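Local coordinates for protein putative peptidase (Clostridium acetobutylicum, PDB 3K9T) that probably takes part in the biosynthesis of modified polysaccharides, binding one zinc ion per subunit in an aminopeptidase-like domain not expected to have peptidase activity, at residues A[24-28]-A[29-33]; A[193-196]-A[197-201]. All blocks are in the same frame, centred on the assembly; numbering follows the deposited sequence.

Contact 1 of 2, residues A[24-28]-A[29-33]; sequences EELFP and ICRSI
Arg31 reaches back over the end of helix 12-26 and takes the carbonyl oxygen of Leu26 in an end-on, two-nitrogen grip. NH1 and NH2 of Arg31 each lie 3.0 Å from Leu26 O, and that oxygen sits in the guanidinium plane at its edge. The two N-H bonds converge on one atom, so neither is straight: the angles at hydrogen are 147° from NH2 and 146° from NH1. A third donor, the backbone N of Ile29, binds the same oxygen at 3.2 Å and closes a type I beta turn from Leu26 to Ile29. The arginine chain gets there by folding at chi3 (-72°), which swings the guanidinium back toward the turn. Its other bonds go elsewhere in the chain: NE to His190 O, NH2 also to Pro191 O, and NH1 also to Thr41 OG1.

Leu26 CB approaches Arg31 NH1 from above one side of the guanidinium plane, at 3.9 Å, while Ile29 O stands over the other face. The apolar contact is lighter: Ile29 CD1 lies 4.4 Å from Leu26 CD2, and 4.2 Å from Glu25 O. Leu26 itself packs between helices 36-45 and 194-211, meeting Ile44 on the first and Leu198 on the second.

Three donors on one carbonyl oxygen at a helix end, where the backbone turns out of helical bonding, probably draw electron density onto that oxygen. The buried guanidinium is bonded to the carbonyls of Leu26, His190 and Pro191 and to Thr41 OG1, which probably stabilises its charge and fixes its rotation. Because NE holds the backbone carbonyl of the zinc ligand His190, Arg31 belongs to the second shell of the metal site.

Contact 2 of 2, residues A[193-196]-A[197-201]; sequences MCND and NLSGV. With ZN (zinc ion), chain B.
A cis peptide bond joins Asp196 to Asn197, bringing their CA atoms to 3.0 Å at the very start of helix 194-211. Asp196 is a zinc ligand: its OD2 lies 1.9 Å from the zinc ion, with His190 and His325 also bound to the metal. Its other oxygen, OD1, is held by Tyr187 OH, so both carboxylate oxygens have a partner and the group's rotation is restrained. The Asp196 side chain extends with CG anti to the backbone N (chi1 177°), and it crosses that of Asn197 at about a right angle, their flat ends turned 39° apart.

The first turn is irregular, consistent with the cis bond. Ser199 N donates to Cys194 O at 2.9 Å, a five-residue reach that gives a wider, pi-type turn, with the donor nearly along the C=O axis. The hydroxyl of Ser199 bonds across the same turn, OG lying 2.6 Å from Asn195 O and close to its carbonyl plane. A water accepts from Asn197 N and lies 2.8 Å from Met193 O.

This turn opens the helix of the beta-alpha-beta unit formed by strand 181-187, helix 194-211 and strand 219-225. A cis peptide follows the metal-binding aspartate, as in M28-type aminopeptidases, to which this domain has low similarity.

Asn197 heads an Asx motif: its OD1 accepts from Gly200 N at 3.0 Å, the donor standing well above the carbonyl plane, while its ND2 is bonded to Thr186 OG1 and Tyr187 O. Leu198 CG, anti to its own carbonyl carbon, comes 3.5 Å from Met193 O.

Overall arrangement
Starting from the N terminus, contact 1 comes first, where helix 12-26 ends and the chain turns into the loop before helix 36-45. Contact 2 follows some 160 residues later, after strand 181-187, where helix 194-211 begins. Each closes a local turn: a beta turn in contact 1, a wider pi-type turn in contact 2; the two run in series and neither nests nor crosses. In space their centres are only 10 Å apart, and they touch directly: Leu198 CD1 packs 3.4 Å from Phe27 CA, and Phe27 CD1 meets Cys194 SG at 3.5 Å. The end of helix 12-26 is thereby tied to the start of helix 194-211, beside the zinc site of the aminopeptidase-like domain.

Contact 1 of 2, residues A[24-28]-A[29-33]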
loop_
_atom_site.group_PDB
_atom_site.type_symbol
_atom_site.label_atom_id
_atom_site.label_comp_id
_atom_site.label_asym_id
_atom_site.label_seq_id
_atom_site.Cartn_x
_atom_site.Cartn_y
_atom_site.Cartn_z
ATOM N N GLU A 24 -28.717 22.046 27.645
ATOM C CA GLU A 24 -30.110 22.222 28.044
ATOM C C GLU A 24 -30.467 23.715 28.165
ATOM O O GLU A 24 -31.523 24.132 27.705
ATOM C CB GLU A 24 -30.366 21.485 29.352
ATOM C CG GLU A 24 -31.814 21.403 29.764
ATOM C CD GLU A 24 -31.982 20.566 31.012
ATOM O OE1 GLU A 24 -31.528 21.045 32.055
ATOM O OE2 GLU A 24 -32.516 19.437 30.955
ATOM N N GLU A 25 -29.589 24.502 28.795
ATOM C CA GLU A 25 -29.784 25.943 28.905
ATOM C C GLU A 25 -29.857 26.618 27.519
ATOM O O GLU A 25 -30.667 27.515 27.290
ATOM C CB GLU A 25 -28.658 26.588 29.733
ATOM C CG GLU A 25 -28.842 28.108 29.896
ATOM C CD GLU A 25 -27.910 28.760 30.920
ATOM O OE1 GLU A 25 -27.060 28.081 31.522
ATOM O OE2 GLU A 25 -28.042 29.981 31.124
ATOM N N LEU A 26 -29.013 26.192 26.596
ATOM C CA LEU A 26 -29.013 26.801 25.276
ATOM C C LEU A 26 -30.198 26.335 24.380
ATOM O O LEU A 26 -30.584 27.017 23.410
ATOM C CB LEU A 26 -27.655 26.527 24.575
ATOM C CG LEU A 26 -26.386 27.227 25.080
ATOM C CD1 LEU A 26 -25.125 26.722 24.372
ATOM C CD2 LEU A 26 -26.491 28.723 24.900
ATOM N N PHE A 27 -30.786 25.191 24.706
ATOM C CA PHE A 27 -31.696 24.505 23.768
ATOM C C PHE A 27 -32.851 25.351 23.225
ATOM O O PHE A 27 -33.048 25.404 22.015
ATOM C CB PHE A 27 -32.203 23.209 24.408
ATOM C CG PHE A 27 -33.108 22.410 23.542
ATOM C CD1 PHE A 27 -32.614 21.740 22.442
ATOM C CD2 PHE A 27 -34.469 22.353 23.812
ATOM C CE1 PHE A 27 -33.471 21.008 21.630
ATOM C CE2 PHE A 27 -35.312 21.618 23.031
ATOM C CZ PHE A 27 -34.819 20.939 21.936
ATOM N N PRO A 28 -33.597 26.043 24.106
ATOM C CA PRO A 28 -34.778 26.794 23.711
ATOM C C PRO A 28 -34.577 28.006 22.821
ATOM O O PRO A 28 -35.543 28.458 22.204
ATOM C CB PRO A 28 -35.319 27.293 25.044
ATOM C CG PRO A 28 -34.706 26.478 26.041
ATOM C CD PRO A 28 -33.359 26.202 25.545
ATOM N N ILE A 29 -33.360 28.531 22.779
ATOM C CA ILE A 29 -33.063 29.761 22.080
ATOM C C ILE A 29 -33.071 29.536 20.573
ATOM O O ILE A 29 -32.516 28.555 20.080
ATOM C CB ILE A 29 -31.676 30.323 22.545
ATOM C CG1 ILE A 29 -31.737 30.796 23.996
ATOM C CG2 ILE A 29 -31.217 31.442 21.647
ATOM C CD1 ILE A 29 -30.386 30.796 24.707
ATOM N N CYS A 30 -33.680 30.476 19.857
ATOM C CA CYS A 30 -33.789 30.433 18.419
ATOM C C CYS A 30 -32.584 31.080 17.698
ATOM O O CYS A 30 -32.604 32.254 17.311
ATOM C CB CYS A 30 -35.066 31.124 17.997
ATOM S SG CYS A 30 -35.460 30.866 16.251
ATOM N N ARG A 31 -31.523 30.298 17.518
ATOM C CA ARG A 31 -30.397 30.727 16.697
ATOM C C ARG A 31 -30.725 30.680 15.195
ATOM O O ARG A 31 -31.580 29.960 14.742
ATOM C CB ARG A 31 -29.195 29.825 16.959
ATOM C CG ARG A 31 -28.560 29.999 18.309
ATOM C CD ARG A 31 -27.789 28.774 18.764
ATOM N NE ARG A 31 -28.715 27.696 19.129
ATOM C CZ ARG A 31 -29.239 27.527 20.334
ATOM N NH1 ARG A 31 -28.920 28.345 21.340
ATOM N NH2 ARG A 31 -30.089 26.538 20.539
ATOM N N SER A 32 -30.013 31.483 14.441
ATOM C CA SER A 32 -29.983 31.407 12.989
ATOM C C SER A 32 -28.543 31.869 12.632
ATOM O O SER A 32 -27.683 31.963 13.526
ATOM C CB SER A 32 -31.061 32.302 12.365
ATOM O OG SER A 32 -31.070 32.205 10.948
ATOM N N ILE A 33 -28.274 32.167 11.361
ATOM C CA ILE A 33 -26.944 32.651 10.980
ATOM C C ILE A 33 -26.645 34.069 11.488
ATOM O O ILE A 33 -25.512 34.511 11.449
ATOM C CB ILE A 33 -26.680 32.551 9.481
ATOM C CG1 ILE A 33 -27.738 33.265 8.655
ATOM C CG2 ILE A 33 -26.608 31.086 9.065
ATOM C CD1 ILE A 33 -27.238 33.468 7.186
#

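Contact 2 of 2, residues A[193-196]-A[197-201]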
loop_
_atom_site.group_PDB
_atom_site.type_symbol
_atom_site.label_atom_id
_atom_site.label_comp_id
_atom_site.label_asym_id
_atom_site.label_seq_id
_atom_site.Cartn_x
_atom_site.Cartn_y
_atom_site.Cartn_z
HETATM N N MSE A 193 -31.904 22.147 18.297
HETATM C CA MSE A 193 -31.465 20.792 17.985
HETATM C C MSE A 193 -30.155 20.588 18.763
HETATM O O MSE A 193 -29.343 21.520 18.888
HETATM C CB MSE A 193 -31.267 20.592 16.484
HETATM C CG MSE A 193 -32.574 20.695 15.654
HETATM SE SE MSE A 193 -32.125 20.890 13.819
HETATM C CE MSE A 193 -31.539 22.775 13.842
ATOM N N CYS A 194 -29.972 19.377 19.279
ATOM C CA CYS A 194 -28.896 19.079 20.188
ATOM C C CYS A 194 -27.583 18.570 19.558
ATOM O O CYS A 194 -26.582 19.233 19.689
ATOM C CB CYS A 194 -29.413 18.113 21.256
ATOM S SG CYS A 194 -30.655 18.891 22.337
ATOM N N ASN A 195 -27.573 17.421 18.888
ATOM C CA ASN A 195 -26.343 16.901 18.309
ATOM C C ASN A 195 -25.794 17.867 17.251
ATOM O O ASN A 195 -24.597 18.232 17.248
ATOM C CB ASN A 195 -26.527 15.484 17.742
ATOM C CG ASN A 195 -25.256 14.587 17.947
ATOM O OD1 ASN A 195 -24.503 14.783 18.894
ATOM N ND2 ASN A 195 -25.048 13.609 17.066
ATOM N N ASP A 196 -26.688 18.345 16.395
ATOM C CA ASP A 196 -26.349 19.333 15.370
ATOM C C ASP A 196 -27.126 20.648 15.673
ATOM O O ASP A 196 -28.272 20.754 15.254
ATOM C CB ASP A 196 -26.716 18.745 14.001
ATOM C CG ASP A 196 -26.486 19.710 12.869
ATOM O OD1 ASP A 196 -25.608 20.575 13.025
ATOM O OD2 ASP A 196 -27.188 19.627 11.829
ATOM N N ASN A 197 -26.555 21.634 16.400
ATOM C CA ASN A 197 -25.172 21.605 16.925
ATOM C C ASN A 197 -24.927 22.291 18.267
ATOM O O ASN A 197 -23.940 23.045 18.408
ATOM C CB ASN A 197 -24.154 22.183 15.915
ATOM C CG ASN A 197 -22.705 22.033 16.390
ATOM O OD1 ASN A 197 -22.332 21.024 16.999
ATOM N ND2 ASN A 197 -21.884 23.055 16.132
ATOM N N LEU A 198 -25.772 22.008 19.264
ATOM C CA LEU A 198 -25.469 22.464 20.626
ATOM C C LEU A 198 -24.350 21.601 21.211
ATOM O O LEU A 198 -23.669 22.020 22.120
ATOM C CB LEU A 198 -26.698 22.446 21.575
ATOM C CG LEU A 198 -27.700 23.530 21.233
ATOM C CD1 LEU A 198 -28.876 23.494 22.160
ATOM C CD2 LEU A 198 -27.003 24.918 21.235
ATOM N N SER A 199 -24.150 20.392 20.716
ATOM C CA SER A 199 -23.111 19.525 21.303
ATOM C C SER A 199 -21.697 20.109 21.067
ATOM O O SER A 199 -20.868 20.159 21.976
ATOM C CB SER A 199 -23.238 18.108 20.755
ATOM O OG SER A 199 -23.056 18.062 19.342
ATOM N N GLY A 200 -21.448 20.598 19.857
ATOM C CA GLY A 200 -20.129 21.168 19.528
ATOM C C GLY A 200 -19.873 22.448 20.295
ATOM O O GLY A 200 -18.749 22.709 20.770
ATOM N N VAL A 201 -20.939 23.247 20.405
ATOM C CA VAL A 201 -20.888 24.511 21.102
ATOM C C VAL A 201 -20.556 24.240 22.560
ATOM O O VAL A 201 -19.617 24.826 23.072
ATOM C CB VAL A 201 -22.211 25.329 20.990
ATOM C CG1 VAL A 201 -22.151 26.559 21.918
ATOM C CG2 VAL A 201 -22.426 25.747 19.584
HETATM ZN ZN ZN B . -27.153 20.932 10.393
HETATM O O HOH W 1 -28.174 23.771 17.591
#